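Local coordinates for protein aldo-keto reductase family 1 member C1 (Caenorhabditis elegans, PDB 1QWK) that probably reduces sugar aldehydes and related carbonyl compounds with NADPH, as an aldo-keto reductase of the aldose reductase type, at residues D47-S50 with V51-N54; T80-W83 with T84-A88; A117-N120 with D121-E125. All coordinates share one frame; numbering follows the deposited sequence.

In the fold
The chain folds as a TIM barrel, and all three contacts are tight local turns that follow one another without nesting or crossing. Contact 1 comes first, turning the chain from barrel strand 45-47 toward helix 55-68. Contact 2 does the same after the next strand, 77-82, and leads on to helix 92-103. A salt bridge and a hydrogen bond join these two neighbouring loops. Contact 3, further out, closes the tip of the small hairpin of strands 118-119 and 126-127, which follows barrel strand 110-113. It leans on contact 2 but stays about 7 Å from contact 1 at the nearest atoms.

Contact 1: D47-S50 with V51-N54; sequences DTAS and VYQN
The predicted proton donor of the aldo-keto reductase active site, Tyr52, lays its ring against Ala49 in the loop that leaves the second barrel strand. The methyl carbon of Ala49, CB, sits 3.4 Å from the centroid of the Tyr52 ring and almost straight above it, 12° off the normal, a CH-pi contact over one face. CG of Tyr52 stands anti to its own carbonyl carbon (chi1 -58°), which swings the ring back along the preceding chain and carries OH toward Asp47. Asp47 does not hold that hydroxyl: its OD2 is salt-bridged to Lys81, whose NZ also reaches the Tyr52 OH in a weak bond and donates to the carbonyl oxygen of Thr48. In the (beta/alpha)8 barrel of this family such loops, at the C-terminal ends of the strands, carry the active site, and here His114, the predicted substrate-binding residue, packs on Ala49 as well. The tyrosine is placed by a short 3-10 turn. Tyr52 N donates to Ala49 O over 3.0 Å, and the next bond runs from Gln53 N to Ser50 O at 3.2 Å; both donors stand well above the plane of the carbonyl they address. Val51 adds its CG1 methyl to the flank of Ala49 CB at 4.2 Å. Across the turn, from its start to its end, Thr48 OG1 donates to Asn54 OD1 over 2.7 Å, lying in the carbonyl plane with a C=O to donor angle of 149°. Asn54 stands at the N-cap of helix 55-68 yet spends its side chain elsewhere: OD1 on Thr48, ND2 in weak bonds to Ser26 O and Thr23 OG1.

Contact 2: T80-W83 with T84-A88; sequences TKAW and THELA
Trp83 and Glu86 grip each other twice. Glu86 OE1 receives Trp83 N on its anti lone pair, 2.8 Å away and nearly straight, 165° at the hydrogen; in return Glu86 N donates to Trp83 O at 3.0 Å. An extended chain beyond CG (chi2 176°) lets the carboxylate reach back across the turn, where OE1 also lies 3.4 Å from Ala82 CA. The indole of Trp83 is lined on one face and at one edge. Thr84 puts its CG2 methyl over the six-membered ring in a CH-pi contact, 4.2 Å from the centroid and 9° off the normal, while His85 meets the indole rim to rim, its ND1 3.5 Å from Trp83 CD1. Leu87 brings CD2 to 4.1 Å from Ala82 CB, and its side chain goes on to Val134 and Phe138 of helix 131-143. Outside the turn, Ser50 OG is a second hydrogen-bond partner of Glu86 OE1, and His114 meets the Trp83 ring edge to face. This is the start of the loop at the C-terminal end of the third strand of the (beta/alpha)8 barrel, where aldo-keto reductases build their active site.

Contact 3: A117-N120 with D121-E125; sequences AAFN and DDMSE
Asn120 and Met123 close a type I beta turn around Asp121 and Asp122, Met123 N donating to Asn120 O over 3.1 Å. Asp122 OD1 takes the hydroxyl of Ser124 on its syn side, 2.6 Å from Ser124 OG. In Met123 a bend at the last torsion (chi3 78°) sets CE over the middle of the Phe119 ring, 3.8 Å from the centroid, with SD higher above the same face, a Met-aromatic contact. Ser124 meets the Asn120 amide on both branches, its OG accepting from Asn120 ND2 at 3.1 Å in the amide plane and its N giving OD1 a weak bond. Glu125 N is the second donor to Asn120 OD1, at 3.0 Å, and Glu125 O takes Asn120 N at 3.2 Å in the carbonyl plane. Replacing Asn120 by an alanine removes the amide, which would probably leave Ser124 N and Glu125 N without their shared acceptor and Ser124 OG without its donor, with the loop held by its two backbone bonds. Asn120 and Glu125 thus pin the two ends of the loop between strands 118-119 and 126-127, an antiparallel hairpin; Phe119 meets the rings of His126 and His307, and Met123 reaches Thr84, in the loop after strand 77-82, and Phe303.

Contact 1: D47-S50 with V51-N54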
loop_
_atom_site.group_PDB
_atom_site.type_symbol
_atom_site.label_atom_id
_atom_site.label_comp_id
_atom_site.label_asym_id
_atom_site.label_seq_id
_atom_site.Cartn_x
_atom_site.Cartn_y
_atom_site.Cartn_z
ATOM N N ASP A 47 2.414 4.750 5.195
ATOM C CA ASP A 47 1.857 3.403 5.273
ATOM C C ASP A 47 2.833 2.454 5.953
ATOM O O ASP A 47 3.974 2.309 5.516
ATOM C CB ASP A 47 1.555 2.880 3.865
ATOM C CG ASP A 47 0.864 1.537 3.883
ATOM O OD1 ASP A 47 -0.389 1.508 3.922
ATOM O OD2 ASP A 47 1.568 0.505 3.881
ATOM N N THR A 48 2.381 1.811 7.022
ATOM C CA THR A 48 3.221 0.881 7.754
ATOM C C THR A 48 2.440 -0.383 8.096
ATOM O O THR A 48 1.318 -0.582 7.617
ATOM C CB THR A 48 3.765 1.543 9.046
ATOM O OG1 THR A 48 4.726 0.680 9.662
ATOM C CG2 THR A 48 2.637 1.827 10.019
ATOM N N ALA A 49 3.040 -1.237 8.917
ATOM C CA ALA A 49 2.414 -2.490 9.321
ATOM C C ALA A 49 3.132 -3.017 10.549
ATOM O O ALA A 49 4.343 -2.842 10.686
ATOM C CB ALA A 49 2.502 -3.510 8.190
ATOM N N SER A 50 2.395 -3.664 11.443
ATOM C CA SER A 50 3.014 -4.194 12.647
ATOM C C SER A 50 4.153 -5.153 12.301
ATOM O O SER A 50 5.182 -5.169 12.975
ATOM C CB SER A 50 1.977 -4.908 13.524
ATOM O OG SER A 50 1.480 -6.074 12.895
ATOM N N VAL A 51 3.986 -5.931 11.234
ATOM C CA VAL A 51 5.007 -6.901 10.850
ATOM C C VAL A 51 6.329 -6.302 10.350
ATOM O O VAL A 51 7.360 -6.979 10.355
ATOM C CB VAL A 51 4.458 -7.888 9.781
ATOM C CG1 VAL A 51 4.414 -7.222 8.417
ATOM C CG2 VAL A 51 5.303 -9.156 9.760
ATOM N N TYR A 52 6.312 -5.042 9.922
ATOM C CA TYR A 52 7.540 -4.404 9.436
ATOM C C TYR A 52 8.507 -4.103 10.575
ATOM O O TYR A 52 9.699 -3.891 10.348
ATOM C CB TYR A 52 7.247 -3.081 8.720
ATOM C CG TYR A 52 6.308 -3.157 7.538
ATOM C CD1 TYR A 52 6.104 -4.352 6.849
ATOM C CD2 TYR A 52 5.622 -2.022 7.109
ATOM C CE1 TYR A 52 5.230 -4.413 5.761
ATOM C CE2 TYR A 52 4.752 -2.069 6.028
ATOM C CZ TYR A 52 4.556 -3.268 5.362
ATOM O OH TYR A 52 3.652 -3.311 4.324
ATOM N N GLN A 53 7.984 -4.059 11.793
ATOM C CA GLN A 53 8.792 -3.768 12.975
ATOM C C GLN A 53 9.428 -2.378 12.885
ATOM O O GLN A 53 10.519 -2.153 13.414
ATOM C CB GLN A 53 9.897 -4.818 13.147
ATOM C CG GLN A 53 9.445 -6.275 13.044
ATOM C CD GLN A 53 8.257 -6.601 13.930
ATOM O OE1 GLN A 53 8.050 -5.976 14.971
ATOM N NE2 GLN A 53 7.476 -7.598 13.526
ATOM N N ASN A 54 8.756 -1.448 12.212
ATOM C CA ASN A 54 9.292 -0.095 12.093
ATOM C C ASN A 54 8.325 0.973 12.602
ATOM O O ASN A 54 8.560 2.165 12.408
ATOM C CB ASN A 54 9.678 0.214 10.639
ATOM C CG ASN A 54 8.489 0.190 9.695
ATOM O OD1 ASN A 54 7.345 0.225 10.124
ATOM N ND2 ASN A 54 8.767 0.147 8.391
#

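Contact 2: T80-W83 with T84-A88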
loop_
_atom_site.group_PDB
_atom_site.type_symbol
_atom_site.label_atom_id
_atom_site.label_comp_id
_atom_site.label_asym_id
_atom_site.label_seq_id
_atom_site.Cartn_x
_atom_site.Cartn_y
_atom_site.Cartn_z
ATOM N N THR A 80 -1.865 1.601 9.180
ATOM C CA THR A 80 -1.091 0.474 9.658
ATOM C C THR A 80 -1.929 -0.774 9.441
ATOM O O THR A 80 -3.120 -0.686 9.119
ATOM C CB THR A 80 -0.627 0.602 11.132
ATOM O OG1 THR A 80 0.398 -0.373 11.370
ATOM C CG2 THR A 80 -1.768 0.363 12.101
ATOM N N LYS A 81 -1.306 -1.937 9.600
ATOM C CA LYS A 81 -1.995 -3.194 9.342
ATOM C C LYS A 81 -1.758 -4.269 10.387
ATOM O O LYS A 81 -0.654 -4.396 10.928
ATOM C CB LYS A 81 -1.553 -3.729 7.977
ATOM C CG LYS A 81 -1.395 -2.671 6.896
ATOM C CD LYS A 81 -1.007 -3.307 5.566
ATOM C CE LYS A 81 -0.469 -2.271 4.590
ATOM N NZ LYS A 81 0.860 -1.746 5.048
ATOM N N ALA A 82 -2.795 -5.054 10.654
ATOM C CA ALA A 82 -2.698 -6.145 11.623
ATOM C C ALA A 82 -2.126 -7.372 10.923
ATOM O O ALA A 82 -2.548 -7.708 9.819
ATOM C CB ALA A 82 -4.089 -6.463 12.185
ATOM N N TRP A 83 -1.160 -8.031 11.558
ATOM C CA TRP A 83 -0.540 -9.220 10.980
ATOM C C TRP A 83 -1.408 -10.459 11.246
ATOM O O TRP A 83 -2.402 -10.386 11.970
ATOM C CB TRP A 83 0.873 -9.414 11.544
ATOM C CG TRP A 83 1.678 -10.433 10.805
ATOM C CD1 TRP A 83 2.407 -11.450 11.349
ATOM C CD2 TRP A 83 1.811 -10.564 9.380
ATOM N NE1 TRP A 83 2.981 -12.208 10.356
ATOM C CE2 TRP A 83 2.633 -11.688 9.138
ATOM C CE3 TRP A 83 1.314 -9.840 8.286
ATOM C CZ2 TRP A 83 2.971 -12.110 7.842
ATOM C CZ3 TRP A 83 1.649 -10.259 6.997
ATOM C CH2 TRP A 83 2.470 -11.384 6.789
ATOM N N THR A 84 -1.024 -11.594 10.666
ATOM C CA THR A 84 -1.797 -12.830 10.783
ATOM C C THR A 84 -2.194 -13.319 12.180
ATOM O O THR A 84 -3.290 -13.848 12.356
ATOM C CB THR A 84 -1.089 -13.980 10.024
ATOM O OG1 THR A 84 0.248 -14.142 10.514
ATOM C CG2 THR A 84 -1.041 -13.673 8.532
ATOM N N HIS A 85 -1.320 -13.148 13.164
ATOM C CA HIS A 85 -1.630 -13.597 14.515
ATOM C C HIS A 85 -2.574 -12.626 15.228
ATOM O O HIS A 85 -3.239 -12.990 16.198
ATOM C CB HIS A 85 -0.342 -13.774 15.330
ATOM C CG HIS A 85 0.429 -12.507 15.530
ATOM N ND1 HIS A 85 0.861 -11.724 14.483
ATOM C CD2 HIS A 85 0.854 -11.892 16.660
ATOM C CE1 HIS A 85 1.520 -10.681 14.957
ATOM N NE2 HIS A 85 1.530 -10.760 16.275
ATOM N N GLU A 86 -2.644 -11.395 14.739
ATOM C CA GLU A 86 -3.510 -10.394 15.338
ATOM C C GLU A 86 -4.933 -10.495 14.786
ATOM O O GLU A 86 -5.863 -9.895 15.323
ATOM C CB GLU A 86 -2.914 -9.000 15.103
ATOM C CG GLU A 86 -1.483 -8.903 15.635
ATOM C CD GLU A 86 -0.804 -7.570 15.354
ATOM O OE1 GLU A 86 -0.751 -7.150 14.179
ATOM O OE2 GLU A 86 -0.306 -6.953 16.321
ATOM N N LEU A 87 -5.104 -11.275 13.722
ATOM C CA LEU A 87 -6.417 -11.459 13.099
ATOM C C LEU A 87 -7.256 -12.495 13.839
ATOM O O LEU A 87 -8.470 -12.566 13.649
ATOM C CB LEU A 87 -6.247 -11.919 11.651
ATOM C CG LEU A 87 -5.462 -10.988 10.730
ATOM C CD1 LEU A 87 -5.280 -11.656 9.369
ATOM C CD2 LEU A 87 -6.193 -9.665 10.593
ATOM N N ALA A 88 -6.596 -13.301 14.665
ATOM C CA ALA A 88 -7.266 -14.345 15.437
ATOM C C ALA A 88 -8.337 -13.782 16.365
ATOM O O ALA A 88 -8.263 -12.631 16.794
ATOM C CB ALA A 88 -6.238 -15.127 16.245
#

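Contact 3: A117-N120 with D121-E125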
loop_
_atom_site.group_PDB
_atom_site.type_symbol
_atom_site.label_atom_id
_atom_site.label_comp_id
_atom_site.label_asym_id
_atom_site.label_seq_id
_atom_site.Cartn_x
_atom_site.Cartn_y
_atom_site.Cartn_z
ATOM N N ALA A 117 -5.907 -14.430 5.993
ATOM C CA ALA A 117 -5.610 -15.687 6.684
ATOM C C ALA A 117 -4.932 -15.582 8.049
ATOM O O ALA A 117 -3.809 -15.092 8.153
ATOM C CB ALA A 117 -4.767 -16.560 5.769
ATOM N N ALA A 118 -5.609 -16.073 9.087
ATOM C CA ALA A 118 -5.076 -16.034 10.446
ATOM C C ALA A 118 -4.119 -17.195 10.736
ATOM O O ALA A 118 -4.306 -18.310 10.249
ATOM C CB ALA A 118 -6.227 -16.043 11.457
ATOM N N PHE A 119 -3.102 -16.907 11.544
ATOM C CA PHE A 119 -2.084 -17.882 11.946
ATOM C C PHE A 119 -1.799 -17.710 13.434
ATOM O O PHE A 119 -2.234 -16.735 14.050
ATOM C CB PHE A 119 -0.768 -17.642 11.193
ATOM C CG PHE A 119 -0.757 -18.139 9.772
ATOM C CD1 PHE A 119 -0.018 -19.269 9.425
ATOM C CD2 PHE A 119 -1.430 -17.454 8.772
ATOM C CE1 PHE A 119 0.045 -19.704 8.099
ATOM C CE2 PHE A 119 -1.374 -17.881 7.446
ATOM C CZ PHE A 119 -0.632 -19.005 7.112
ATOM N N ASN A 120 -1.067 -18.658 14.014
ATOM C CA ASN A 120 -0.692 -18.548 15.420
ATOM C C ASN A 120 0.592 -17.706 15.439
ATOM O O ASN A 120 1.047 -17.261 14.391
ATOM C CB ASN A 120 -0.466 -19.937 16.034
ATOM C CG ASN A 120 0.704 -20.675 15.420
ATOM O OD1 ASN A 120 1.100 -20.413 14.285
ATOM N ND2 ASN A 120 1.255 -21.627 16.170
ATOM N N ASP A 121 1.164 -17.497 16.622
ATOM C CA ASP A 121 2.369 -16.680 16.808
ATOM C C ASP A 121 3.556 -16.880 15.860
ATOM O O ASP A 121 4.076 -15.912 15.302
ATOM C CB ASP A 121 2.876 -16.821 18.247
ATOM C CG ASP A 121 1.879 -16.310 19.274
ATOM O OD1 ASP A 121 0.719 -16.778 19.267
ATOM O OD2 ASP A 121 2.256 -15.445 20.094
ATOM N N ASP A 122 4.011 -18.115 15.685
ATOM C CA ASP A 122 5.160 -18.343 14.814
ATOM C C ASP A 122 4.747 -18.843 13.439
ATOM O O ASP A 122 5.570 -19.351 12.672
ATOM C CB ASP A 122 6.124 -19.337 15.461
ATOM C CG ASP A 122 5.616 -20.754 15.404
ATOM O OD1 ASP A 122 4.425 -20.969 15.705
ATOM O OD2 ASP A 122 6.415 -21.652 15.063
ATOM N N MET A 123 3.466 -18.681 13.134
ATOM C CA MET A 123 2.917 -19.100 11.855
ATOM C C MET A 123 3.196 -20.565 11.552
ATOM O O MET A 123 3.424 -20.945 10.399
ATOM C CB MET A 123 3.461 -18.213 10.734
ATOM C CG MET A 123 3.005 -16.768 10.840
ATOM S SD MET A 123 3.515 -15.748 9.450
ATOM C CE MET A 123 2.308 -16.244 8.234
ATOM N N SER A 124 3.183 -21.388 12.594
ATOM C CA SER A 124 3.415 -22.816 12.425
ATOM C C SER A 124 2.077 -23.539 12.313
ATOM O O SER A 124 2.036 -24.729 12.016
ATOM C CB SER A 124 4.203 -23.379 13.607
ATOM O OG SER A 124 3.500 -23.187 14.816
ATOM N N GLU A 125 0.985 -22.816 12.547
ATOM C CA GLU A 125 -0.340 -23.414 12.463
ATOM C C GLU A 125 -1.370 -22.448 11.904
ATOM O O GLU A 125 -1.349 -21.257 12.210
ATOM C CB GLU A 125 -0.791 -23.906 13.841
ATOM C CG GLU A 125 -0.056 -25.158 14.316
ATOM C CD GLU A 125 -0.388 -25.540 15.743
ATOM O OE1 GLU A 125 -1.529 -25.285 16.187
ATOM O OE2 GLU A 125 0.489 -26.118 16.421
#